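PDB 6RIW: ORF10 from Moritella marina, which forms the ketosynthase-chain length factor didomain of a polyunsaturated fatty acid synthase and probably extends acyl chains by beta-ketoacyl-carrier-protein synthesis. Local coordinates for residues A767-P772 / L787-I792; I781-A786 / C877-L882. One frame throughout, in Å; residues are numbered along the deposited sequence.

Contact 1 (A767-P772 / L787-I792); sequences AVSFAP and LTLAGI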
# COMPACT_ATOMS: atom_id res chain seq x y z
N ALA A 767 3.92 24.35 -7.97
CA ALA A 767 5.08 23.50 -8.12
C ALA A 767 5.14 22.53 -6.96
O ALA A 767 4.77 22.87 -5.84
CB ALA A 767 6.38 24.32 -8.16
N VAL A 768 5.61 21.32 -7.24
CA VAL A 768 6.06 20.39 -6.20
C VAL A 768 7.39 19.83 -6.67
O VAL A 768 7.52 19.40 -7.82
CB VAL A 768 5.03 19.28 -5.91
CG1 VAL A 768 4.78 18.41 -7.15
CG2 VAL A 768 5.50 18.41 -4.71
N SER A 769 8.40 19.89 -5.80
CA SER A 769 9.73 19.42 -6.14
C SER A 769 10.27 18.60 -4.98
O SER A 769 9.86 18.80 -3.84
CB SER A 769 10.69 20.57 -6.43
OG SER A 769 10.25 21.27 -7.58
N PHE A 770 11.22 17.71 -5.28
CA PHE A 770 11.83 16.83 -4.29
C PHE A 770 13.34 16.87 -4.40
O PHE A 770 13.88 17.13 -5.48
CB PHE A 770 11.37 15.38 -4.49
CG PHE A 770 9.90 15.18 -4.30
CD1 PHE A 770 9.02 15.46 -5.35
CD2 PHE A 770 9.40 14.75 -3.09
CE1 PHE A 770 7.65 15.29 -5.17
CE2 PHE A 770 8.01 14.58 -2.93
CZ PHE A 770 7.16 14.86 -3.98
N ALA A 771 14.02 16.55 -3.29
CA ALA A 771 15.46 16.36 -3.28
C ALA A 771 15.76 15.20 -2.35
O ALA A 771 15.08 15.05 -1.32
CB ALA A 771 16.22 17.62 -2.82
N PRO A 772 16.71 14.32 -2.70
CA PRO A 772 17.07 13.23 -1.79
C PRO A 772 17.66 13.78 -0.49
O PRO A 772 18.39 14.78 -0.49
CB PRO A 772 18.12 12.43 -2.57
CG PRO A 772 17.96 12.85 -3.99
CD PRO A 772 17.47 14.27 -3.96
N LEU A 787 10.88 26.74 -6.50
CA LEU A 787 10.72 28.15 -6.83
C LEU A 787 10.96 28.38 -8.32
O LEU A 787 10.23 29.14 -8.97
CB LEU A 787 11.66 29.01 -5.98
CG LEU A 787 11.35 29.02 -4.48
CD1 LEU A 787 12.57 29.42 -3.64
CD2 LEU A 787 10.17 29.93 -4.17
N THR A 788 11.97 27.70 -8.88
CA THR A 788 12.23 27.77 -10.32
C THR A 788 11.04 27.26 -11.13
O THR A 788 10.63 27.87 -12.13
CB THR A 788 13.48 26.96 -10.66
OG1 THR A 788 14.61 27.48 -9.95
CG2 THR A 788 13.75 26.96 -12.18
N LEU A 789 10.48 26.12 -10.71
CA LEU A 789 9.32 25.57 -11.40
C LEU A 789 8.13 26.52 -11.31
O LEU A 789 7.40 26.71 -12.28
CB LEU A 789 8.98 24.19 -10.83
CG LEU A 789 7.87 23.40 -11.53
CD1 LEU A 789 8.22 23.12 -13.01
CD2 LEU A 789 7.58 22.09 -10.77
N ALA A 790 7.91 27.13 -10.13
CA ALA A 790 6.81 28.06 -9.97
C ALA A 790 7.04 29.38 -10.69
O ALA A 790 6.09 30.13 -10.90
CB ALA A 790 6.56 28.33 -8.48
N GLY A 791 8.29 29.68 -11.06
CA GLY A 791 8.59 30.93 -11.72
C GLY A 791 8.62 32.14 -10.81
O GLY A 791 8.29 33.24 -11.25
N ILE A 792 9.00 31.96 -9.54
CA ILE A 792 9.05 33.06 -8.58
C ILE A 792 10.40 33.03 -7.88
O ILE A 792 11.20 32.11 -8.04
CB ILE A 792 7.91 33.02 -7.54
CG1 ILE A 792 8.04 31.79 -6.61
CG2 ILE A 792 6.54 33.06 -8.22
CD1 ILE A 792 7.09 31.84 -5.40

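Contact 2 (I781-A786 / C877-L882); sequences IAADKA and CAHLIL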
# COMPACT_ATOMS: atom_id res chain seq x y z
N ILE A 781 17.86 22.62 -1.69
CA ILE A 781 17.88 22.13 -3.06
C ILE A 781 16.47 21.94 -3.59
O ILE A 781 16.14 22.35 -4.72
CB ILE A 781 18.68 20.82 -3.16
CG1 ILE A 781 20.18 21.10 -3.03
CG2 ILE A 781 18.36 20.12 -4.48
CD1 ILE A 781 21.02 19.84 -2.90
N ALA A 782 15.61 21.31 -2.78
CA ALA A 782 14.22 21.13 -3.17
C ALA A 782 13.51 22.47 -3.30
O ALA A 782 12.70 22.66 -4.21
CB ALA A 782 13.50 20.23 -2.17
N ALA A 783 13.76 23.40 -2.37
CA ALA A 783 13.11 24.70 -2.45
C ALA A 783 13.51 25.44 -3.73
O ALA A 783 12.67 26.07 -4.39
CB ALA A 783 13.46 25.52 -1.21
N ASP A 784 14.80 25.42 -4.07
CA ASP A 784 15.25 26.09 -5.29
C ASP A 784 14.58 25.49 -6.52
O ASP A 784 14.20 26.22 -7.45
CB ASP A 784 16.76 26.00 -5.41
CG ASP A 784 17.28 26.59 -6.72
OD1 ASP A 784 17.01 27.78 -6.99
OD2 ASP A 784 17.92 25.85 -7.51
N LYS A 785 14.45 24.17 -6.56
CA LYS A 785 13.76 23.55 -7.70
C LYS A 785 12.32 24.02 -7.77
O LYS A 785 11.80 24.31 -8.85
CB LYS A 785 13.79 22.02 -7.60
CG LYS A 785 15.14 21.35 -7.68
CD LYS A 785 14.91 19.84 -7.69
CE LYS A 785 16.18 19.07 -7.39
NZ LYS A 785 15.92 17.59 -7.36
N ALA A 786 11.64 24.07 -6.62
CA ALA A 786 10.23 24.39 -6.62
C ALA A 786 10.00 25.85 -6.97
O ALA A 786 9.04 26.18 -7.68
CB ALA A 786 9.61 24.03 -5.27
N CYS A 877 13.17 15.38 0.79
CA CYS A 877 12.54 16.65 1.10
C CYS A 877 11.60 17.00 -0.04
O CYS A 877 11.99 16.94 -1.21
CB CYS A 877 13.59 17.74 1.30
SG CYS A 877 12.78 19.33 1.54
N ALA A 878 10.37 17.34 0.30
CA ALA A 878 9.40 17.87 -0.64
C ALA A 878 9.23 19.36 -0.38
O ALA A 878 9.25 19.81 0.77
CB ALA A 878 8.04 17.16 -0.52
N HIS A 879 9.10 20.14 -1.45
CA HIS A 879 8.81 21.56 -1.32
C HIS A 879 7.76 21.96 -2.34
O HIS A 879 7.88 21.62 -3.52
CB HIS A 879 10.09 22.39 -1.50
CG HIS A 879 10.11 23.67 -0.71
ND1 HIS A 879 10.41 23.72 0.64
CD2 HIS A 879 9.88 24.95 -1.09
CE1 HIS A 879 10.35 24.98 1.05
NE2 HIS A 879 10.04 25.75 0.02
N LEU A 880 6.73 22.68 -1.88
CA LEU A 880 5.62 23.06 -2.75
C LEU A 880 5.43 24.56 -2.70
O LEU A 880 5.66 25.20 -1.67
CB LEU A 880 4.30 22.41 -2.33
CG LEU A 880 4.20 20.90 -2.43
CD1 LEU A 880 4.81 20.25 -1.21
CD2 LEU A 880 2.72 20.50 -2.54
N ILE A 881 4.98 25.12 -3.82
CA ILE A 881 4.55 26.52 -3.87
C ILE A 881 3.08 26.53 -4.26
O ILE A 881 2.70 25.98 -5.30
CB ILE A 881 5.36 27.34 -4.89
CG1 ILE A 881 6.86 27.31 -4.58
CG2 ILE A 881 4.80 28.76 -4.95
CD1 ILE A 881 7.23 27.93 -3.20
N LEU A 882 2.24 27.15 -3.43
CA LEU A 882 0.83 27.34 -3.73
C LEU A 882 0.57 28.83 -3.88
O LEU A 882 1.26 29.65 -3.26
CB LEU A 882 -0.06 26.79 -2.61
CG LEU A 882 -0.38 25.29 -2.70
CD1 LEU A 882 0.89 24.45 -2.46
CD2 LEU A 882 -1.48 24.95 -1.70

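Contact 1 (A767-P772 / L787-I792)
Ala767, on strand 763-772, sets its methyl group against Leu789 and Ala790 in the last turn of helix 776-790, which follows the strand in the chain. CB of Ala767 meets CD2 of Leu789 at 3.6 Å, while CB of Leu789 stands 3.7 Å from that same Ala767 CB, so one methyl carbon is met by both the root and the tip of the leucine. The torsion that places CG of Leu789 explains part of this: CG lies anti to the backbone N (chi1 -174°), beside the carbonyl carbon, within 3.8 Å of Ala767 CB. Ala790 adds a methyl-to-methyl touch, its CB lying 4.0 Å from CB of Ala767.

Small residues suit the place because strand and helix come close here, with only 5.2 Å between CA of Ala767 and CA of Ala790. Leucine suits the neighbouring position because its longer side chain extends past Ala767: CD2 of Leu789 comes to 4.0 Å from the carbonyl O of Val768, and Ser769 OG is a looser neighbour. Val768 turns its side chain to the other face of the sheet, where it packs on Val673 of helix 668-682; the strand thus runs between two layers of helices, as in the thiolase fold. Just beyond the contact a Schellman motif ends the helix: Ile792 N bonds to Leu787 O, inside it lies a weak bond from Gly791 N to Thr788 O, and Gly791 takes the positive phi of 76° that glycine adopts readily.

The side-chain packing is mainly aliphatic, and Val768 O and Ser769 OG touch only carbon of the helix segment. With no hydrogen bond or charge pair between them, the segments are matched by shape and closeness.

Contact 2 (I781-A786 / C877-L882)
Ala783 lays its methyl group over one face of the His879 imidazole, at the join between helix 776-790 and strand 876-884 in the thiolase fold of the second ketosynthase-like domain. CB of Ala783 sits 3.6 Å from the His879 ring centroid and 11° off the ring normal, a CH-pi contact. Helix and strand run in nearly the same direction, 30° apart, and their axes approach to 7.3 Å; such closeness suits a helix face made of alanines.

The packing is also tight along the strand backbone. CB of Ala786 reaches the carbonyl O of His879 at 3.4 Å, and CB of Ala782 lies 3.7 Å from the carbonyl O of Cys877. SG of Cys877, anti to the backbone N (chi1 175°), meets Ala782 CB at 3.9 Å. Toward Ile881 the fit slackens, its CG1 coming only to 4.3 Å from CB of Ala786. Asp784, pointing away from the strand, and Lys785 are exposed, which suits their charges; exposed Ile781 also packs on Ala771 of strand 763-772.

Buried histidine needs polar partners, and both ring nitrogens have them outside the helix, which limits rotation of the ring beneath Ala783: NE2 of His879 hydrogen-bonds to Tyr822 OH, and ND1 to Asn869 OD1.

Overall arrangement
Both contacts press helix 776-790 onto the same sheet, in which strands 763-772 and 876-884 are antiparallel neighbours. Contact 2 belongs to the core: every touching residue is buried, and alanines meet a histidine ring and backbone carbonyls. Contact 1 lies nearer the surface, at the helix's C-terminal turn, and is mainly aliphatic and smaller, burying 164 Å² against 271 Å². Their centres are about 4 Å apart, and polar bonds join them where each alone has none between its segments: Ser769 O lies 2.8 Å from His879 N within the sheet, and Lys785 NZ probably hydrogen-bonds to Phe770 O, giving the exposed helix flank a polar tie to the strand.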